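Long-range contact in mannitol dehydrogenase (Pseudomonas fluorescens, PDB 1LJ8), which probably catalyses the NAD-dependent oxidation of mannitol at its second carbon: residues I296-Y308 with R373-T386. Sequence-based numbering, arbitrary orientation.
Sequences IGLLNGSHLALTY and RVCSDGSSKFPKFT. With NAD (nicotinamide-adenine-dinucleotide), chain B.
Asn300 CB sits over one face of the Phe385 ring, 3.4 Å from its centroid, while Leu304 CG meets that ring in plane at its edge. Phe382 receives Leu304 CD1 over one face, and Val374 CG2 lies above the centre of the His303 imidazole, which stacks with Phe362. The Tyr308 ring has CG2 of its neighbour Thr307 over one face and Cys375 O at its edge; it lies nearly parallel to the Phe382 ring but far offset, centroids 5.9 Å apart. The Arg373 guanidinium, salt-bridged to Asp369, has His303 CE1 at its edge and NAD O7N over one face, with Arg373 NH1 3.2 Å from NAD N7N.

The axes of helices 296-308 and 378-385 cross at -137°, and Leu304 and Phe385 each pack as a knob into a hole of the other segment. Branched leucine fills the pocket of Lys381, Phe382, Phe385 and Val374. Gly301 lets the backbones approach to 4.9 Å between its CA and that of Phe385, where a CB would press on Phe385 O.

With CG anti to its carbonyl carbon (chi1 -61°), Tyr308 OH donates to Cys375 O at 2.7 Å, the donor lying 32° out of the carbonyl plane. A phenylalanine here would probably leave Cys375 O without this donor.

Water links Gly297 O to Phe385 O. The chemistry thus implies a largely apolar, sparingly bonded core of the C-terminal domain with a cofactor-contacting arginine at its border.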
ATOM      1  N   ILE A 296      -8.382   5.562  -4.337  1.00 11.46           N
ATOM      2  CA  ILE A 296      -7.770   6.070  -3.103  1.00 12.08           C
ATOM      3  C   ILE A 296      -8.820   6.849  -2.270  1.00 13.01           C
ATOM      4  O   ILE A 296      -8.931   6.679  -1.042  1.00 12.55           O
ATOM      5  CB  ILE A 296      -6.585   7.018  -3.411  1.00 12.94           C
ATOM      6  CG1 ILE A 296      -5.419   6.235  -4.080  1.00 14.40           C
ATOM      7  CG2 ILE A 296      -6.114   7.681  -2.100  1.00 14.52           C
ATOM      8  CD1 ILE A 296      -4.751   5.256  -3.143  1.00 17.23           C
ATOM      9  N   GLY A 297      -9.609   7.694  -2.934  1.00 11.96           N
ATOM     10  CA  GLY A 297     -10.588   8.499  -2.198  1.00 11.95           C
ATOM     11  C   GLY A 297     -11.708   7.715  -1.547  1.00 11.55           C
ATOM     12  O   GLY A 297     -12.117   7.968  -0.401  1.00 12.48           O
ATOM     13  N   LEU A 298     -12.219   6.753  -2.295  1.00 11.44           N
ATOM     14  CA  LEU A 298     -13.329   5.931  -1.842  1.00 12.30           C
ATOM     15  C   LEU A 298     -12.934   4.682  -1.079  1.00 12.53           C
ATOM     16  O   LEU A 298     -13.473   4.438  -0.002  1.00 12.92           O
ATOM     17  CB  LEU A 298     -14.212   5.526  -3.061  1.00 11.47           C
ATOM     18  CG  LEU A 298     -14.918   6.714  -3.754  1.00 12.22           C
ATOM     19  CD1 LEU A 298     -15.635   6.166  -5.056  1.00 13.01           C
ATOM     20  CD2 LEU A 298     -15.942   7.359  -2.776  1.00 12.81           C
ATOM     21  N   LEU A 299     -12.022   3.878  -1.616  1.00 11.52           N
ATOM     22  CA  LEU A 299     -11.690   2.633  -0.904  1.00  9.65           C
ATOM     23  C   LEU A 299     -10.774   2.928   0.272  1.00 10.71           C
ATOM     24  O   LEU A 299     -11.123   2.659   1.429  1.00 10.69           O
ATOM     25  CB  LEU A 299     -11.038   1.616  -1.863  1.00 11.00           C
ATOM     26  CG  LEU A 299     -10.913   0.173  -1.344  1.00 13.04           C
ATOM     27  CD1 LEU A 299     -10.655  -0.770  -2.558  1.00 12.62           C
ATOM     28  CD2 LEU A 299      -9.724   0.075  -0.319  1.00 14.26           C
ATOM     29  N   ASN A 300      -9.614   3.536   0.009  1.00 11.73           N
ATOM     30  CA  ASN A 300      -8.714   3.792   1.140  1.00 11.22           C
ATOM     31  C   ASN A 300      -9.267   4.824   2.101  1.00 10.27           C
ATOM     32  O   ASN A 300      -9.066   4.721   3.300  1.00 10.61           O
ATOM     33  CB  ASN A 300      -7.331   4.172   0.603  1.00 11.35           C
ATOM     34  CG  ASN A 300      -6.736   3.039  -0.246  1.00 12.09           C
ATOM     35  OD1 ASN A 300      -6.783   3.067  -1.480  1.00 12.71           O
ATOM     36  ND2 ASN A 300      -6.194   2.024   0.414  1.00 13.21           N
ATOM     37  N   GLY A 301      -9.944   5.847   1.576  1.00 10.17           N
ATOM     38  CA  GLY A 301     -10.551   6.820   2.445  1.00 10.50           C
ATOM     39  C   GLY A 301     -11.562   6.134   3.357  1.00 10.72           C
ATOM     40  O   GLY A 301     -11.603   6.440   4.546  1.00 10.92           O
ATOM     41  N   SER A 302     -12.395   5.224   2.825  1.00 11.95           N
ATOM     42  CA  SER A 302     -13.381   4.543   3.675  1.00 11.43           C
ATOM     43  C   SER A 302     -12.686   3.641   4.692  1.00 12.02           C
ATOM     44  O   SER A 302     -13.132   3.541   5.854  1.00 13.27           O
ATOM     45  CB  SER A 302     -14.345   3.704   2.804  1.00 12.16           C
ATOM     46  OG  SER A 302     -15.218   4.588   2.126  1.00 13.72           O
ATOM     47  N   HIS A 303     -11.582   3.009   4.261  1.00 11.65           N
ATOM     48  CA  HIS A 303     -10.842   2.118   5.192  1.00 12.59           C
ATOM     49  C   HIS A 303     -10.434   2.947   6.404  1.00 12.04           C
ATOM     50  O   HIS A 303     -10.636   2.513   7.541  1.00 11.57           O
ATOM     51  CB  HIS A 303      -9.576   1.560   4.528  1.00 12.19           C
ATOM     52  CG  HIS A 303      -9.652   0.118   4.135  1.00 12.94           C
ATOM     53  ND1 HIS A 303      -8.650  -0.487   3.390  1.00 13.81           N
ATOM     54  CD2 HIS A 303     -10.580  -0.844   4.373  1.00 14.42           C
ATOM     55  CE1 HIS A 303      -8.964  -1.757   3.187  1.00 15.48           C
ATOM     56  NE2 HIS A 303     -10.126  -2.000   3.771  1.00 14.91           N
ATOM     57  N   LEU A 304      -9.829   4.126   6.192  1.00 11.54           N
ATOM     58  CA  LEU A 304      -9.428   4.931   7.367  1.00 13.37           C
ATOM     59  C   LEU A 304     -10.607   5.380   8.192  1.00 13.62           C
ATOM     60  O   LEU A 304     -10.548   5.406   9.433  1.00 12.36           O
ATOM     61  CB  LEU A 304      -8.600   6.168   7.000  1.00 13.18           C
ATOM     62  CG  LEU A 304      -7.175   6.018   6.515  1.00 17.50           C
ATOM     63  CD1 LEU A 304      -6.424   7.350   6.784  1.00 15.27           C
ATOM     64  CD2 LEU A 304      -6.439   4.914   7.314  1.00 14.61           C
ATOM     65  N   ALA A 305     -11.701   5.728   7.522  1.00 13.10           N
ATOM     66  CA  ALA A 305     -12.890   6.158   8.269  1.00 13.15           C
ATOM     67  C   ALA A 305     -13.445   5.035   9.151  1.00 13.36           C
ATOM     68  O   ALA A 305     -13.985   5.285  10.230  1.00 13.86           O
ATOM     69  CB  ALA A 305     -13.987   6.652   7.287  1.00 13.87           C
ATOM     70  N   LEU A 306     -13.320   3.799   8.702  1.00 13.05           N
ATOM     71  CA  LEU A 306     -13.802   2.675   9.512  1.00 13.03           C
ATOM     72  C   LEU A 306     -12.843   2.175  10.593  1.00 14.09           C
ATOM     73  O   LEU A 306     -13.236   1.725  11.696  1.00 13.65           O
ATOM     74  CB  LEU A 306     -14.033   1.445   8.622  1.00 12.20           C
ATOM     75  CG  LEU A 306     -15.038   1.540   7.486  1.00 14.16           C
ATOM     76  CD1 LEU A 306     -14.950   0.281   6.552  1.00 14.15           C
ATOM     77  CD2 LEU A 306     -16.415   1.644   8.171  1.00 15.04           C
ATOM     78  N   THR A 307     -11.573   2.246  10.259  1.00 12.33           N
ATOM     79  CA  THR A 307     -10.582   1.553  11.079  1.00 13.35           C
ATOM     80  C   THR A 307     -10.242   2.045  12.470  1.00 11.77           C
ATOM     81  O   THR A 307     -10.063   1.221  13.396  1.00 12.54           O
ATOM     82  CB  THR A 307      -9.311   1.346  10.226  1.00 12.32           C
ATOM     83  OG1 THR A 307      -8.647   0.154  10.692  1.00 13.05           O
ATOM     84  CG2 THR A 307      -8.324   2.536  10.343  1.00 11.73           C
ATOM     85  N   TYR A 308     -10.180   3.349  12.681  1.00 13.17           N
ATOM     86  CA  TYR A 308      -9.845   3.833  14.016  1.00 13.48           C
ATOM     87  C   TYR A 308     -11.084   3.751  14.901  1.00 14.22           C
ATOM     88  O   TYR A 308     -10.988   3.329  16.051  1.00 13.75           O
ATOM     89  CB  TYR A 308      -9.253   5.250  13.962  1.00 12.73           C
ATOM     90  CG  TYR A 308      -7.969   5.248  13.144  1.00 13.13           C
ATOM     91  CD1 TYR A 308      -7.902   5.928  11.936  1.00 12.99           C
ATOM     92  CD2 TYR A 308      -6.838   4.476  13.547  1.00 13.78           C
ATOM     93  CE1 TYR A 308      -6.729   5.856  11.111  1.00 11.93           C
ATOM     94  CE2 TYR A 308      -5.668   4.389  12.721  1.00 13.35           C
ATOM     95  CZ  TYR A 308      -5.639   5.086  11.516  1.00 13.90           C
ATOM     96  OH  TYR A 308      -4.528   4.995  10.684  1.00 14.90           O
ATOM     97  N   ARG A 373      -3.917  -3.881  10.566  1.00 11.85           N
ATOM     98  CA  ARG A 373      -3.240  -3.606   9.301  1.00 11.17           C
ATOM     99  C   ARG A 373      -3.787  -2.301   8.739  1.00 10.69           C
ATOM    100  O   ARG A 373      -3.041  -1.410   8.372  1.00 11.60           O
ATOM    101  CB  ARG A 373      -3.515  -4.723   8.270  1.00 11.15           C
ATOM    102  CG  ARG A 373      -2.775  -4.524   6.948  1.00 12.56           C
ATOM    103  CD  ARG A 373      -3.235  -5.535   5.874  1.00 11.65           C
ATOM    104  NE  ARG A 373      -4.545  -5.149   5.364  1.00 13.31           N
ATOM    105  CZ  ARG A 373      -4.728  -4.152   4.499  1.00 13.05           C
ATOM    106  NH1 ARG A 373      -3.692  -3.423   4.041  1.00 12.49           N
ATOM    107  NH2 ARG A 373      -5.958  -3.895   4.068  1.00 15.00           N
ATOM    108  N   VAL A 374      -5.106  -2.217   8.637  1.00 11.43           N
ATOM    109  CA  VAL A 374      -5.711  -0.999   8.073  1.00 11.86           C
ATOM    110  C   VAL A 374      -5.374   0.272   8.879  1.00 12.21           C
ATOM    111  O   VAL A 374      -5.197   1.381   8.312  1.00 12.88           O
ATOM    112  CB  VAL A 374      -7.256  -1.189   7.924  1.00 11.92           C
ATOM    113  CG1 VAL A 374      -7.876   0.101   7.243  1.00 11.83           C
ATOM    114  CG2 VAL A 374      -7.530  -2.406   6.980  1.00 12.01           C
ATOM    115  N   CYS A 375      -5.221   0.126  10.202  1.00 13.76           N
ATOM    116  CA  CYS A 375      -4.884   1.270  11.062  1.00 12.90           C
ATOM    117  C   CYS A 375      -3.431   1.654  10.928  1.00 12.76           C
ATOM    118  O   CYS A 375      -3.051   2.762  11.233  1.00 11.39           O
ATOM    119  CB  CYS A 375      -5.014   0.923  12.566  1.00 12.62           C
ATOM    120  SG  CYS A 375      -6.629   0.631  13.208  1.00 14.35           S
ATOM    121  N   SER A 376      -2.594   0.696  10.543  1.00 13.59           N
ATOM    122  CA  SER A 376      -1.168   0.990  10.552  1.00 14.27           C
ATOM    123  C   SER A 376      -0.704   2.163   9.707  1.00 14.88           C
ATOM    124  O   SER A 376      -1.226   2.426   8.614  1.00 13.50           O
ATOM    125  CB  SER A 376      -0.353  -0.272  10.174  1.00 16.91           C
ATOM    126  OG  SER A 376      -0.338  -0.492   8.768  1.00 20.57           O
ATOM    127  N   ASP A 377       0.259   2.897  10.251  1.00 13.47           N
ATOM    128  CA  ASP A 377       0.886   3.998   9.533  1.00 14.75           C
ATOM    129  C   ASP A 377      -0.090   5.124   9.137  1.00 14.24           C
ATOM    130  O   ASP A 377      -0.035   5.677   8.013  1.00 12.88           O
ATOM    131  CB  ASP A 377       1.601   3.418   8.277  1.00 14.67           C
ATOM    132  CG  ASP A 377       2.657   4.349   7.698  1.00 18.34           C
ATOM    133  OD1 ASP A 377       2.974   5.395   8.334  1.00 17.02           O
ATOM    134  OD2 ASP A 377       3.178   4.021   6.577  1.00 19.26           O
ATOM    135  N   GLY A 378      -0.965   5.466  10.073  1.00 13.03           N
ATOM    136  CA  GLY A 378      -1.889   6.572   9.823  1.00 14.07           C
ATOM    137  C   GLY A 378      -1.108   7.858   9.564  1.00 13.29           C
ATOM    138  O   GLY A 378      -1.575   8.719   8.799  1.00 13.50           O
ATOM    139  N   SER A 379       0.059   8.025  10.211  1.00 12.05           N
ATOM    140  CA  SER A 379       0.841   9.253   9.981  1.00 12.44           C
ATOM    141  C   SER A 379       1.201   9.420   8.497  1.00 12.28           C
ATOM    142  O   SER A 379       1.234  10.551   7.988  1.00 14.41           O
ATOM    143  CB  SER A 379       2.112   9.284  10.851  1.00 13.74           C
ATOM    144  OG  SER A 379       3.007   8.244  10.486  1.00 14.68           O
ATOM    145  N   SER A 380       1.407   8.319   7.775  1.00 13.09           N
ATOM    146  CA  SER A 380       1.708   8.440   6.346  1.00 12.57           C
ATOM    147  C   SER A 380       0.445   8.348   5.480  1.00 12.75           C
ATOM    148  O   SER A 380       0.426   8.872   4.359  1.00 13.10           O
ATOM    149  CB  SER A 380       2.662   7.314   5.852  1.00 15.89           C
ATOM    150  OG  SER A 380       3.854   7.201   6.647  1.00 14.43           O
ATOM    151  N   LYS A 381      -0.581   7.661   5.979  1.00 13.05           N
ATOM    152  CA  LYS A 381      -1.795   7.454   5.197  1.00 12.58           C
ATOM    153  C   LYS A 381      -2.753   8.639   5.180  1.00 13.34           C
ATOM    154  O   LYS A 381      -3.363   8.901   4.140  1.00 14.32           O
ATOM    155  CB  LYS A 381      -2.540   6.222   5.718  1.00 12.52           C
ATOM    156  CG  LYS A 381      -1.800   4.936   5.424  1.00 12.16           C
ATOM    157  CD  LYS A 381      -2.471   3.776   6.102  1.00 11.84           C
ATOM    158  CE  LYS A 381      -1.783   2.442   5.606  1.00 14.19           C
ATOM    159  NZ  LYS A 381      -2.353   1.300   6.339  1.00 12.69           N
ATOM    160  N   PHE A 382      -2.885   9.345   6.300  1.00 11.80           N
ATOM    161  CA  PHE A 382      -3.786  10.485   6.296  1.00 12.83           C
ATOM    162  C   PHE A 382      -3.620  11.482   5.144  1.00 12.23           C
ATOM    163  O   PHE A 382      -4.616  11.823   4.505  1.00 13.39           O
ATOM    164  CB  PHE A 382      -3.766  11.236   7.649  1.00 13.20           C
ATOM    165  CG  PHE A 382      -4.838  10.746   8.616  1.00 15.61           C
ATOM    166  CD1 PHE A 382      -4.525   9.850   9.621  1.00 15.94           C
ATOM    167  CD2 PHE A 382      -6.169  11.154   8.474  1.00 13.28           C
ATOM    168  CE1 PHE A 382      -5.487   9.358  10.482  1.00 15.87           C
ATOM    169  CE2 PHE A 382      -7.163  10.666   9.333  1.00 14.40           C
ATOM    170  CZ  PHE A 382      -6.823   9.758  10.353  1.00 15.47           C
ATOM    171  N   PRO A 383      -2.384  11.964   4.852  1.00 12.93           N
ATOM    172  CA  PRO A 383      -2.210  12.935   3.755  1.00 12.55           C
ATOM    173  C   PRO A 383      -2.512  12.380   2.371  1.00 13.87           C
ATOM    174  O   PRO A 383      -2.727  13.153   1.435  1.00 14.23           O
ATOM    175  CB  PRO A 383      -0.728  13.403   3.901  1.00 13.91           C
ATOM    176  CG  PRO A 383      -0.046  12.192   4.591  1.00 12.93           C
ATOM    177  CD  PRO A 383      -1.128  11.767   5.617  1.00 13.86           C
ATOM    178  N   LYS A 384      -2.514  11.050   2.226  1.00 12.94           N
ATOM    179  CA  LYS A 384      -2.851  10.453   0.939  1.00 13.10           C
ATOM    180  C   LYS A 384      -4.330  10.133   0.799  1.00 13.66           C
ATOM    181  O   LYS A 384      -4.915  10.361  -0.259  1.00 15.96           O
ATOM    182  CB  LYS A 384      -2.105   9.120   0.731  1.00 14.47           C
ATOM    183  CG  LYS A 384      -0.763   9.259   0.072  1.00 17.86           C
ATOM    184  CD  LYS A 384       0.205  10.025   0.917  1.00 16.83           C
ATOM    185  CE  LYS A 384       1.552  10.153   0.182  1.00 19.64           C
ATOM    186  NZ  LYS A 384       2.471  11.075   0.887  1.00 19.19           N
ATOM    187  N   PHE A 385      -4.920   9.600   1.871  1.00 12.63           N
ATOM    188  CA  PHE A 385      -6.284   9.072   1.803  1.00 11.88           C
ATOM    189  C   PHE A 385      -7.425   9.959   2.227  1.00 13.47           C
ATOM    190  O   PHE A 385      -8.551   9.771   1.722  1.00 13.30           O
ATOM    191  CB  PHE A 385      -6.451   7.817   2.701  1.00 12.33           C
ATOM    192  CG  PHE A 385      -5.485   6.679   2.426  1.00 13.61           C
ATOM    193  CD1 PHE A 385      -5.425   5.593   3.327  1.00 12.75           C
ATOM    194  CD2 PHE A 385      -4.659   6.646   1.271  1.00 12.61           C
ATOM    195  CE1 PHE A 385      -4.547   4.482   3.073  1.00 12.06           C
ATOM    196  CE2 PHE A 385      -3.776   5.544   1.018  1.00 11.71           C
ATOM    197  CZ  PHE A 385      -3.727   4.467   1.915  1.00 11.38           C
ATOM    198  N   THR A 386      -7.137  10.886   3.145  1.00 12.48           N
ATOM    199  CA  THR A 386      -8.194  11.665   3.800  1.00 12.86           C
ATOM    200  C   THR A 386      -8.042  13.182   3.748  1.00 13.54           C
ATOM    201  O   THR A 386      -9.002  13.914   3.521  1.00 12.45           O
ATOM    202  CB  THR A 386      -8.247  11.205   5.260  1.00 14.14           C
ATOM    203  OG1 THR A 386      -8.407   9.777   5.270  1.00 11.87           O
ATOM    204  CG2 THR A 386      -9.372  11.929   6.055  1.00 13.93           C
TER
HETATM  205  PA  NAD B1500       3.745  -5.410   4.132  1.00 13.45           P
HETATM  206  O1A NAD B1500       3.808  -4.883   5.472  1.00 14.98           O
HETATM  207  O2A NAD B1500       3.481  -6.846   3.834  1.00 12.44           O
HETATM  208  O5B NAD B1500       5.097  -5.084   3.348  1.00 14.96           O
HETATM  209  C5B NAD B1500       5.582  -3.708   3.284  1.00 16.33           C
HETATM  210  C4B NAD B1500       6.938  -3.922   2.581  1.00 17.10           C
HETATM  211  O4B NAD B1500       7.536  -2.572   2.395  1.00 17.37           O
HETATM  212  C3B NAD B1500       8.042  -4.656   3.422  1.00 16.09           C
HETATM  213  O3B NAD B1500       8.820  -5.419   2.482  1.00 16.04           O
HETATM  214  C2B NAD B1500       8.819  -3.496   4.062  1.00 18.74           C
HETATM  215  O2B NAD B1500      10.137  -3.857   4.456  1.00 20.22           O
HETATM  216  C1B NAD B1500       8.861  -2.512   2.909  1.00 16.89           C
HETATM  217  N9A NAD B1500       9.119  -1.153   3.268  1.00 16.81           N
HETATM  218  C8A NAD B1500       8.559  -0.342   4.235  1.00 16.37           C
HETATM  219  N7A NAD B1500       9.051   0.876   4.216  1.00 16.65           N
HETATM  220  C5A NAD B1500       9.977   0.850   3.184  1.00 16.72           C
HETATM  221  C6A NAD B1500      10.792   1.880   2.701  1.00 15.10           C
HETATM  222  N6A NAD B1500      10.818   3.134   3.155  1.00 17.97           N
HETATM  223  N1A NAD B1500      11.655   1.585   1.655  1.00 15.92           N
HETATM  224  C2A NAD B1500      11.705   0.311   1.093  1.00 17.07           C
HETATM  225  N3A NAD B1500      10.890  -0.722   1.541  1.00 18.60           N
HETATM  226  C4A NAD B1500      10.041  -0.389   2.601  1.00 17.29           C
HETATM  227  O3  NAD B1500       2.683  -4.507   3.373  1.00 12.18           O
HETATM  228  PN  NAD B1500       1.749  -4.806   2.098  1.00 12.57           P
HETATM  229  O1N NAD B1500       0.446  -5.287   2.565  1.00 13.89           O
HETATM  230  O2N NAD B1500       2.513  -5.668   1.193  1.00 13.14           O
HETATM  231  O5D NAD B1500       1.503  -3.361   1.515  1.00 11.96           O
HETATM  232  C5D NAD B1500       2.624  -2.679   0.968  1.00 11.80           C
HETATM  233  C4D NAD B1500       2.069  -1.582   0.169  1.00 12.93           C
HETATM  234  O4D NAD B1500       1.396  -2.009  -1.033  1.00 12.22           O
HETATM  235  C3D NAD B1500       1.080  -0.578   0.865  1.00 13.01           C
HETATM  236  O3D NAD B1500       1.751   0.341   1.719  1.00 11.71           O
HETATM  237  C2D NAD B1500       0.317   0.022  -0.300  1.00 11.01           C
HETATM  238  O2D NAD B1500       0.977   1.170  -0.817  1.00 10.34           O
HETATM  239  C1D NAD B1500       0.268  -1.139  -1.326  1.00 12.25           C
HETATM  240  N1N NAD B1500      -0.998  -1.897  -1.328  1.00 11.57           N
HETATM  241  C2N NAD B1500      -1.388  -2.825  -0.344  1.00 10.99           C
HETATM  242  C3N NAD B1500      -2.639  -3.377  -0.443  1.00 13.12           C
HETATM  243  C7N NAD B1500      -3.095  -4.366   0.647  1.00 13.05           C
HETATM  244  O7N NAD B1500      -4.292  -4.688   0.648  1.00 10.18           O
HETATM  245  N7N NAD B1500      -2.268  -4.785   1.582  1.00 10.98           N
HETATM  246  C4N NAD B1500      -3.561  -2.998  -1.535  1.00 13.42           C
HETATM  247  C5N NAD B1500      -3.101  -2.079  -2.527  1.00 12.27           C
HETATM  248  C6N NAD B1500      -1.802  -1.502  -2.443  1.00 10.18           C
HETATM  249  O   HOH W   1     -11.148  10.102   1.207  1.00 13.31           O
HETATM  250  O   HOH W   2     -11.052   9.058   5.379  1.00 13.92           O